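Local coordinates for protein extracellular ligand-binding receptor (Sphaerobacter thermophilus, PDB 4ZPJ) that probably captures a small solute outside the cell membrane and hands it to an ABC transporter, and also binds zinc ions, at residues 176-181 against 206-211; 197-202 against 254-259. All coordinates share one frame; numbering follows the deposited sequence.

Interaction 1: 176-181 against 206-211; sequences GQYDAP and HEEMAA. With ZN (zinc ion), chain G.
Glu208 leaves its helix with CG anti to the carbonyl carbon, then bends sharply at chi2 (-95°), which carries its carboxylate across to the 176-181 turn. Asp179 answers with the same first torsion (chi1 -67°), its CB already directed at the helix. The two carboxylates cross obliquely, planes 57° apart, with Asp179 OD2 just 2.5 Å from Glu208 OE1. So short a separation suggests that one of the acids holds a proton, an effect probably helped by burial beside the rings of Phe254 and Phe256. Asp179 is held by further bonds: Ser284 OG to its OD2 and the Gly285 amide to its OD1. The second oxygen of Glu208 serves the backbone: OE2 takes a weak hydrogen bond from Gly176 N at 3.2 Å and also accepts a hydrogen bond from a water, its oxygen 3.1 Å away. That water accepts from Tyr178 N, also at 3.1 Å, and lies over the centre of one face of the Tyr178 ring. In the fold, 176-181 belongs to the connection that leaves strand 168-170 of the six-stranded sheet and enters helix 180-188 of the second lobe, whereas 206-211 is a turn of helix 203-218, packed on that lobe's parallel sheet; this two-lobed design is that of the leucine-binding protein family. Beside the acids, the methyl of Ala211 packs on the backbone of Gly176, CB to CA 3.7 Å. A CB modelled on Gly176 would fall 2.4 Å from that methyl, and the residue's positive phi independently disfavours a side chain. Gly176 O meanwhile accepts from Ala180 N at 2.9 Å, closing a helical turn. His206, one end of the helical segment, points elsewhere and binds zinc through NE2 at 2.2 Å, with Asp201 as the other protein ligand.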
# COMPACT_ATOMS: atom_id res chain seq x y z
N GLY A 176 3.70 4.40 5.91
CA GLY A 176 3.09 5.43 6.71
C GLY A 176 2.17 6.41 5.98
O GLY A 176 1.44 7.20 6.63
N GLN A 177 2.19 6.41 4.67
CA GLN A 177 1.54 7.50 3.90
C GLN A 177 0.00 7.46 4.01
O GLN A 177 -0.62 8.50 3.94
CB GLN A 177 1.99 7.44 2.42
CG GLN A 177 1.42 8.48 1.47
CD GLN A 177 1.98 8.43 0.05
OE1 GLN A 177 2.81 7.62 -0.23
NE2 GLN A 177 1.50 9.32 -0.85
N TYR A 178 -0.61 6.29 4.14
CA TYR A 178 -2.05 6.23 4.26
C TYR A 178 -2.52 6.26 5.72
O TYR A 178 -3.66 6.59 5.98
CB TYR A 178 -2.66 5.06 3.45
CG TYR A 178 -2.20 3.73 3.80
CD1 TYR A 178 -2.68 3.12 4.96
CD2 TYR A 178 -1.28 3.04 3.01
CE1 TYR A 178 -2.22 1.88 5.34
CE2 TYR A 178 -0.83 1.80 3.38
CZ TYR A 178 -1.32 1.22 4.56
OH TYR A 178 -0.96 -0.01 5.00
N ASP A 179 -1.61 6.01 6.66
CA ASP A 179 -1.90 6.19 8.07
C ASP A 179 -1.67 7.60 8.63
O ASP A 179 -2.32 8.00 9.60
CB ASP A 179 -1.12 5.13 8.88
CG ASP A 179 -1.65 3.72 8.60
OD1 ASP A 179 -2.91 3.62 8.44
OD2 ASP A 179 -0.83 2.73 8.51
N ALA A 180 -0.77 8.37 8.07
CA ALA A 180 -0.43 9.65 8.63
C ALA A 180 -1.65 10.58 8.71
O ALA A 180 -1.81 11.25 9.71
CB ALA A 180 0.64 10.28 7.80
N PRO A 181 -2.54 10.58 7.71
CA PRO A 181 -3.74 11.49 7.85
C PRO A 181 -4.66 11.14 9.00
O PRO A 181 -5.41 12.01 9.49
CB PRO A 181 -4.48 11.34 6.49
CG PRO A 181 -3.37 10.93 5.54
CD PRO A 181 -2.54 9.94 6.37
N HIS A 206 8.69 0.51 12.25
CA HIS A 206 9.33 1.73 12.61
C HIS A 206 8.93 2.92 11.75
O HIS A 206 8.69 3.99 12.27
CB HIS A 206 10.81 1.55 12.56
CG HIS A 206 11.33 0.71 13.68
ND1 HIS A 206 11.35 1.18 14.98
CD2 HIS A 206 11.79 -0.56 13.72
CE1 HIS A 206 11.84 0.24 15.77
NE2 HIS A 206 12.09 -0.83 15.02
N GLU A 207 8.89 2.72 10.43
CA GLU A 207 8.60 3.82 9.49
C GLU A 207 7.18 4.30 9.62
O GLU A 207 6.94 5.50 9.48
CB GLU A 207 8.90 3.41 8.05
CG GLU A 207 10.40 3.11 7.81
CD GLU A 207 10.76 2.78 6.36
OE1 GLU A 207 9.86 2.75 5.47
OE2 GLU A 207 11.98 2.58 6.12
N GLU A 208 6.24 3.38 9.86
CA GLU A 208 4.83 3.75 10.14
C GLU A 208 4.65 4.52 11.46
O GLU A 208 3.86 5.49 11.54
CB GLU A 208 3.99 2.51 10.23
CG GLU A 208 3.79 1.79 8.90
CD GLU A 208 2.49 2.17 8.17
OE1 GLU A 208 1.62 2.86 8.78
OE2 GLU A 208 2.32 1.71 7.00
N MSE A 209 5.40 4.12 12.50
CA MSE A 209 5.37 4.86 13.77
C MSE A 209 5.88 6.27 13.55
O MSE A 209 5.27 7.26 14.02
CB MSE A 209 6.13 4.15 14.90
CG MSE A 209 5.27 3.01 15.39
SE MSE A 209 5.94 2.18 17.06
CE MSE A 209 7.81 1.91 16.56
N ALA A 210 6.98 6.38 12.82
CA ALA A 210 7.62 7.67 12.58
C ALA A 210 6.76 8.59 11.76
O ALA A 210 6.77 9.79 11.98
CB ALA A 210 8.96 7.47 11.90
N ALA A 211 5.97 8.04 10.84
CA ALA A 211 5.17 8.86 9.97
C ALA A 211 3.97 9.36 10.77
O ALA A 211 3.58 10.51 10.64
CB ALA A 211 4.76 8.08 8.73
ZN ZN G . 13.07 -2.60 15.78
O HOH W 1 0.50 3.90 5.69
O HOH W 2 13.89 -3.48 13.89
O HOH W 3 12.97 -2.22 17.74

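Interaction 2: 197-202 against 254-259; sequences LHAADY and FAFHGT. With ZN (zinc ion), chain G.
His198 and His257 meet rim to rim, their ring planes 57° apart and neither ring over the other's face. CG of His198 is anti to its backbone N (chi1 164°), and the side chains cross at about a right angle, bringing NE2 of His198 to 3.0 Å from NE2 of His257 in a hydrogen bond. On the sheet face of Phe254 and Phe256, Tyr202 crosses Phe256 at nearly a right angle, its OH 3.4 Å from Phe256 CE1. Between the two pairs, strands 197-200 and 254-256 run parallel, 6° apart, as the two inner strands of a four-stranded parallel sheet: His198 N donates to Phe254 O at 2.8 Å, while Phe256 N to His198 O and Ala200 N to Phe256 O each span 3.0 Å. A leucine at His257 would probably cost His198 NE2 its partner and leave Asp287, bonded to His257 ND1, poorly matched. Because His198 ND1 faces the carbonyl of Val227 and His257 ND1 the carboxylate of Asp287, sharing a proton between the NE2 atoms probably makes one imidazole cationic, a charge Asp287 would stabilise.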
# COMPACT_ATOMS: atom_id res chain seq x y z
N LEU A 197 2.03 4.67 20.65
CA LEU A 197 2.23 4.00 19.38
C LEU A 197 2.67 2.56 19.58
O LEU A 197 3.46 2.27 20.47
CB LEU A 197 3.32 4.71 18.58
CG LEU A 197 3.21 6.19 18.28
CD1 LEU A 197 4.33 6.61 17.33
CD2 LEU A 197 1.85 6.44 17.65
N HIS A 198 2.19 1.69 18.72
CA HIS A 198 2.56 0.33 18.78
C HIS A 198 2.73 -0.26 17.41
O HIS A 198 1.92 0.01 16.53
CB HIS A 198 1.48 -0.45 19.54
CG HIS A 198 1.57 -1.91 19.36
ND1 HIS A 198 2.57 -2.66 19.92
CD2 HIS A 198 0.79 -2.78 18.66
CE1 HIS A 198 2.39 -3.93 19.62
NE2 HIS A 198 1.32 -4.03 18.84
N ALA A 199 3.78 -1.06 17.22
CA ALA A 199 3.97 -1.77 15.96
C ALA A 199 4.68 -3.06 16.08
O ALA A 199 5.44 -3.28 17.02
CB ALA A 199 4.75 -0.92 14.98
N ALA A 200 4.49 -3.91 15.07
CA ALA A 200 5.34 -5.07 14.90
C ALA A 200 6.75 -4.55 14.69
O ALA A 200 6.94 -3.49 14.08
CB ALA A 200 4.90 -5.87 13.68
N ASP A 201 7.72 -5.29 15.18
CA ASP A 201 9.11 -4.84 15.22
C ASP A 201 9.82 -5.21 13.95
O ASP A 201 10.59 -6.19 13.90
CB ASP A 201 9.85 -5.50 16.39
CG ASP A 201 11.18 -4.81 16.73
OD1 ASP A 201 11.63 -3.91 15.96
OD2 ASP A 201 11.76 -5.16 17.81
N TYR A 202 9.58 -4.42 12.91
CA TYR A 202 10.40 -4.49 11.71
C TYR A 202 10.40 -3.11 11.03
O TYR A 202 9.77 -2.13 11.52
CB TYR A 202 9.95 -5.65 10.79
CG TYR A 202 8.59 -5.47 10.09
CD1 TYR A 202 7.43 -5.21 10.83
CD2 TYR A 202 8.47 -5.60 8.71
CE1 TYR A 202 6.19 -5.08 10.22
CE2 TYR A 202 7.23 -5.45 8.07
CZ TYR A 202 6.10 -5.19 8.84
OH TYR A 202 4.86 -5.05 8.28
N PHE A 254 -2.22 4.23 18.44
CA PHE A 254 -2.14 3.85 17.04
C PHE A 254 -1.34 2.55 16.95
O PHE A 254 -0.29 2.46 17.57
CB PHE A 254 -1.45 4.93 16.22
CG PHE A 254 -1.01 4.46 14.83
CD1 PHE A 254 -1.92 4.41 13.76
CD2 PHE A 254 0.27 4.08 14.59
CE1 PHE A 254 -1.53 3.96 12.50
CE2 PHE A 254 0.67 3.63 13.33
CZ PHE A 254 -0.21 3.57 12.30
N ALA A 255 -1.82 1.56 16.20
CA ALA A 255 -1.13 0.27 16.02
C ALA A 255 -1.05 -0.21 14.55
O ALA A 255 -2.04 -0.14 13.76
CB ALA A 255 -1.81 -0.79 16.82
N PHE A 256 0.14 -0.70 14.20
CA PHE A 256 0.42 -1.29 12.88
C PHE A 256 1.12 -2.63 12.97
O PHE A 256 2.11 -2.79 13.68
CB PHE A 256 1.32 -0.35 12.09
CG PHE A 256 1.92 -0.97 10.88
CD1 PHE A 256 3.14 -1.66 10.96
CD2 PHE A 256 1.30 -0.85 9.65
CE1 PHE A 256 3.70 -2.25 9.84
CE2 PHE A 256 1.86 -1.44 8.51
CZ PHE A 256 3.07 -2.13 8.61
N HIS A 257 0.61 -3.61 12.21
CA HIS A 257 1.24 -4.92 12.06
C HIS A 257 1.31 -5.35 10.64
O HIS A 257 1.86 -6.39 10.35
CB HIS A 257 0.45 -5.98 12.79
CG HIS A 257 0.32 -5.72 14.24
ND1 HIS A 257 -0.63 -4.86 14.75
CD2 HIS A 257 1.08 -6.13 15.28
CE1 HIS A 257 -0.49 -4.81 16.06
NE2 HIS A 257 0.57 -5.53 16.40
N GLY A 258 0.76 -4.58 9.72
CA GLY A 258 0.61 -5.06 8.34
C GLY A 258 -0.61 -5.96 8.28
O GLY A 258 -1.24 -6.24 9.27
N THR A 259 -0.95 -6.37 7.09
CA THR A 259 -2.00 -7.29 6.83
C THR A 259 -1.49 -8.68 7.08
O THR A 259 -0.90 -9.28 6.19
CB THR A 259 -2.41 -7.16 5.38
OG1 THR A 259 -2.83 -5.83 5.19
CG2 THR A 259 -3.51 -8.15 5.05
ZN ZN G . 13.07 -2.60 15.78
O HOH W 2 13.89 -3.48 13.89
O HOH W 3 12.97 -2.22 17.74

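Overall arrangement
The two contacts, with centres 10 Å apart, are layers of one lobe: interaction 2 is the heart of its parallel sheet, and interaction 1 lies against the face bearing Phe254 and Phe256. Their segments alternate along the chain. Glu208 OE2 comes within 3.5 Å of Phe256 CE2, Asp179 CB lies 3.8 Å from Phe254 CE1, and Met209 O approaches Leu197 CD1 at 3.5 Å. At the C-terminal end of strand 194-200 they share a zinc ion: Asp201 OD1, 2.0 Å from the metal, joins His206 and two waters, and sits 3.3 Å from His206 NE2. Strand 194-200 leads directly into helix 203-218, so both protein ligands come from that one junction.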